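Local coordinates for O-ureido-L-serine synthase (Streptomyces lavendulae, PDB 3X44), which catalyses the pyridoxal 5'-phosphate-dependent joining of hydroxyurea to O-acetyl-L-serine, giving O-ureido-L-serine on the way to the antibiotic D-cycloserine, at residues H118-L126 with G221-G229. The protein carries 1 engineered substitution. Residues are numbered along the deposited sequence; the frame is centred on the assembly and turned at random.
Sequences HLGSKGGNL and GLAPNFVPG. With PUS ((E)-O-(carbamoylamino)-N-({3-hydroxy-2-methyl-5-[(phosphonooxy)methyl]pyridin-4-yl}methylidene)-L-serine), chain C.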
loop_
_atom_site.group_PDB
_atom_site.type_symbol
_atom_site.label_atom_id
_atom_site.label_comp_id
_atom_site.label_asym_id
_atom_site.label_seq_id
_atom_site.Cartn_x
_atom_site.Cartn_y
_atom_site.Cartn_z
ATOM N N HIS A 118 -18.631 -24.843 29.948
ATOM C CA HIS A 118 -18.652 -24.287 31.293
ATOM C C HIS A 118 -17.321 -24.374 32.037
ATOM O O HIS A 118 -17.118 -23.660 33.018
ATOM C CB HIS A 118 -19.765 -24.946 32.126
ATOM C CG HIS A 118 -19.409 -26.297 32.673
ATOM N ND1 HIS A 118 -19.572 -27.461 31.951
ATOM C CD2 HIS A 118 -18.941 -26.672 33.888
ATOM C CE1 HIS A 118 -19.219 -28.494 32.697
ATOM N NE2 HIS A 118 -18.833 -28.043 33.877
ATOM N N LEU A 119 -16.420 -25.241 31.577
ATOM C CA LEU A 119 -15.113 -25.401 32.222
ATOM C C LEU A 119 -14.153 -24.251 31.899
ATOM O O LEU A 119 -13.106 -24.105 32.535
ATOM C CB LEU A 119 -14.468 -26.724 31.799
ATOM C CG LEU A 119 -15.126 -28.030 32.243
ATOM C CD1 LEU A 119 -14.388 -29.188 31.597
ATOM C CD2 LEU A 119 -15.103 -28.158 33.765
ATOM N N GLY A 120 -14.510 -23.440 30.906
ATOM C CA GLY A 120 -13.667 -22.321 30.519
ATOM C C GLY A 120 -12.362 -22.755 29.881
ATOM O O GLY A 120 -12.093 -23.952 29.742
ATOM N N SER A 121 -11.541 -21.782 29.497
ATOM C CA SER A 121 -10.264 -22.069 28.870
ATOM C C SER A 121 -9.297 -22.712 29.857
ATOM O O SER A 121 -8.298 -23.299 29.465
ATOM C CB SER A 121 -9.657 -20.788 28.306
ATOM O OG SER A 121 -10.413 -20.328 27.199
ATOM N N LYS A 122 -9.594 -22.602 31.142
ATOM C CA LYS A 122 -8.723 -23.211 32.124
ATOM C C LYS A 122 -8.810 -24.713 31.889
ATOM O O LYS A 122 -7.790 -25.399 31.815
ATOM C CB LYS A 122 -9.171 -22.862 33.542
ATOM C CG LYS A 122 -8.159 -23.290 34.612
ATOM C CD LYS A 122 -8.643 -22.960 36.019
ATOM C CE LYS A 122 -8.738 -21.455 36.238
ATOM N NZ LYS A 122 -8.389 -21.072 37.640
ATOM N N GLY A 123 -10.038 -25.207 31.743
ATOM C CA GLY A 123 -10.246 -26.623 31.502
ATOM C C GLY A 123 -9.681 -27.054 30.159
ATOM O O GLY A 123 -9.107 -28.135 30.031
ATOM N N GLY A 124 -9.842 -26.205 29.151
ATOM C CA GLY A 124 -9.337 -26.523 27.828
ATOM C C GLY A 124 -7.824 -26.629 27.747
ATOM O O GLY A 124 -7.289 -27.480 27.036
ATOM N N ASN A 125 -7.124 -25.766 28.474
ATOM C CA ASN A 125 -5.667 -25.774 28.459
ATOM C C ASN A 125 -5.118 -27.067 29.042
ATOM O O ASN A 125 -4.096 -27.586 28.592
ATOM C CB ASN A 125 -5.124 -24.587 29.255
ATOM C CG ASN A 125 -5.249 -23.284 28.503
ATOM O OD1 ASN A 125 -5.471 -23.275 27.285
ATOM N ND2 ASN A 125 -5.108 -22.173 29.219
ATOM N N LEU A 126 -5.800 -27.579 30.055
ATOM C CA LEU A 126 -5.369 -28.810 30.685
ATOM C C LEU A 126 -5.473 -29.940 29.678
ATOM O O LEU A 126 -4.573 -30.770 29.574
ATOM C CB LEU A 126 -6.226 -29.098 31.913
ATOM C CG LEU A 126 -5.659 -28.398 33.152
ATOM C CD1 LEU A 126 -6.700 -28.342 34.258
ATOM C CD2 LEU A 126 -4.411 -29.144 33.619
ATOM N N GLY A 221 -14.633 -15.129 22.537
ATOM C CA GLY A 221 -13.282 -14.667 22.305
ATOM C C GLY A 221 -12.702 -13.938 23.501
ATOM O O GLY A 221 -11.486 -13.886 23.674
ATOM N N LEU A 222 -13.573 -13.385 24.337
ATOM C CA LEU A 222 -13.118 -12.646 25.510
ATOM C C LEU A 222 -13.197 -13.404 26.822
ATOM O O LEU A 222 -13.837 -14.459 26.936
ATOM C CB LEU A 222 -13.935 -11.364 25.696
ATOM C CG LEU A 222 -14.159 -10.438 24.502
ATOM C CD1 LEU A 222 -14.962 -9.227 24.951
ATOM C CD2 LEU A 222 -12.820 -10.009 23.935
ATOM N N ALA A 223 -12.525 -12.815 27.804
ATOM C CA ALA A 223 -12.499 -13.265 29.178
ATOM C C ALA A 223 -12.384 -14.741 29.532
ATOM O O ALA A 223 -13.388 -15.405 29.804
ATOM C CB ALA A 223 -13.703 -12.672 29.899
ATOM N N PRO A 224 -11.157 -15.279 29.517
ATOM C CA PRO A 224 -10.967 -16.690 29.874
ATOM C C PRO A 224 -11.120 -16.727 31.407
ATOM O O PRO A 224 -11.062 -15.678 32.055
ATOM C CB PRO A 224 -9.540 -16.974 29.428
ATOM C CG PRO A 224 -8.852 -15.648 29.561
ATOM C CD PRO A 224 -9.889 -14.637 29.125
ATOM N N ASN A 225 -11.316 -17.903 31.998
ATOM C CA ASN A 225 -11.495 -17.960 33.449
ATOM C C ASN A 225 -10.204 -17.987 34.271
ATOM O O ASN A 225 -10.057 -18.790 35.194
ATOM C CB ASN A 225 -12.392 -19.145 33.838
ATOM C CG ASN A 225 -11.951 -20.453 33.211
ATOM O OD1 ASN A 225 -11.183 -20.471 32.250
ATOM N ND2 ASN A 225 -12.443 -21.563 33.759
ATOM N N PHE A 226 -9.282 -17.094 33.927
ATOM C CA PHE A 226 -8.007 -16.946 34.624
ATOM C C PHE A 226 -7.319 -15.700 34.064
ATOM O O PHE A 226 -7.725 -15.179 33.017
ATOM C CB PHE A 226 -7.112 -18.185 34.430
ATOM C CG PHE A 226 -6.840 -18.534 32.983
ATOM C CD1 PHE A 226 -7.531 -19.571 32.360
ATOM C CD2 PHE A 226 -5.892 -17.824 32.245
ATOM C CE1 PHE A 226 -7.285 -19.899 31.014
ATOM C CE2 PHE A 226 -5.641 -18.142 30.905
ATOM C CZ PHE A 226 -6.342 -19.184 30.290
ATOM N N VAL A 227 -6.306 -15.200 34.768
ATOM C CA VAL A 227 -5.573 -14.026 34.297
ATOM C C VAL A 227 -4.381 -14.545 33.487
ATOM O O VAL A 227 -3.492 -15.210 34.030
ATOM C CB VAL A 227 -5.059 -13.160 35.468
ATOM C CG1 VAL A 227 -4.316 -11.945 34.925
ATOM C CG2 VAL A 227 -6.224 -12.723 36.350
ATOM N N PRO A 228 -4.355 -14.250 32.175
ATOM C CA PRO A 228 -3.272 -14.699 31.292
ATOM C C PRO A 228 -1.878 -14.219 31.684
ATOM O O PRO A 228 -1.693 -13.077 32.111
ATOM C CB PRO A 228 -3.685 -14.181 29.912
ATOM C CG PRO A 228 -5.158 -13.896 30.024
ATOM C CD PRO A 228 -5.361 -13.458 31.443
ATOM N N GLY A 229 -0.899 -15.105 31.524
ATOM C CA GLY A 229 0.472 -14.771 31.857
ATOM C C GLY A 229 1.101 -13.644 31.050
ATOM O O GLY A 229 1.934 -12.911 31.571
HETATM N N PUS C . -9.392 -15.146 20.694
HETATM C CA PUS C . -8.427 -16.214 21.176
HETATM C CB PUS C . -8.438 -16.339 22.741
HETATM O OG PUS C . -9.816 -16.684 23.218
HETATM N ND PUS C . -9.766 -17.494 24.414
HETATM C CE PUS C . -10.396 -17.072 25.534
HETATM N NZ2 PUS C . -10.721 -15.775 25.680
HETATM O OZ1 PUS C . -10.663 -17.849 26.395
HETATM C C PUS C . -8.830 -17.565 20.547
HETATM O O PUS C . -9.491 -17.574 19.546
HETATM O OT PUS C . -8.481 -18.604 21.055
HETATM C C2 PUS C . -12.320 -12.039 19.444
HETATM C C3 PUS C . -11.312 -13.080 19.715
HETATM C C4 PUS C . -10.232 -12.791 20.666
HETATM C C5 PUS C . -10.179 -11.465 21.293
HETATM C C6 PUS C . -11.224 -10.489 20.951
HETATM C C2A PUS C . -13.463 -12.314 18.509
HETATM C C4A PUS C . -9.284 -13.878 21.125
HETATM C C5A PUS C . -9.082 -11.096 22.280
HETATM N N1 PUS C . -12.230 -10.811 20.066
HETATM O O3 PUS C . -11.352 -14.251 19.050
HETATM O O1P PUS C . -6.429 -12.553 22.657
HETATM O O2P PUS C . -5.445 -10.577 21.813
HETATM O O3P PUS C . -6.806 -10.479 23.759
HETATM O O4P PUS C . -7.806 -10.892 21.586
HETATM P P PUS C . -6.621 -11.129 22.461
HETATM O O HOH W 1 -9.189 -18.719 37.977
#
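Asn225 presents its carboxamide to the beginning of helix 120-135, beside the substrate pocket of this fold type II pyridoxal-phosphate enzyme. The residue is the centre of an inverse gamma turn, and its amide bonds to the helix at Lys122 and to the 3-10 turn before it at Leu119. OD1 accepts the backbone N-H of Lys122 at 2.9 Å, in the carbonyl plane and on a lone pair, while ND2 donates to Leu119 O at 2.9 Å, rising 43° out of that carbonyl's plane. A chi1 of 50°, with CG between the backbone N and the carbonyl carbon, directs the amide at the Leu119-Lys122 backbone, and the two bonds fix its rotation. Next to it the Phe226 ring turns its edge to the Ser121-Lys122 peptide, CE1 lying 3.6 Å from Lys122 N; Pro224 CB sits above one face, near the rim, and Phe143 meets the ring edge-to-face. This compact side borders the ligand: Ser121 OG donates to PUS OZ1, and Gly221 O accepts a hydrogen bond from PUS NZ2, so both segments hold the ureido group. The solvent side is looser: the exposed Lys122 chain, bent at chi3 and chi4, runs past Phe226, and a water donates to Asn225 O at 2.9 Å.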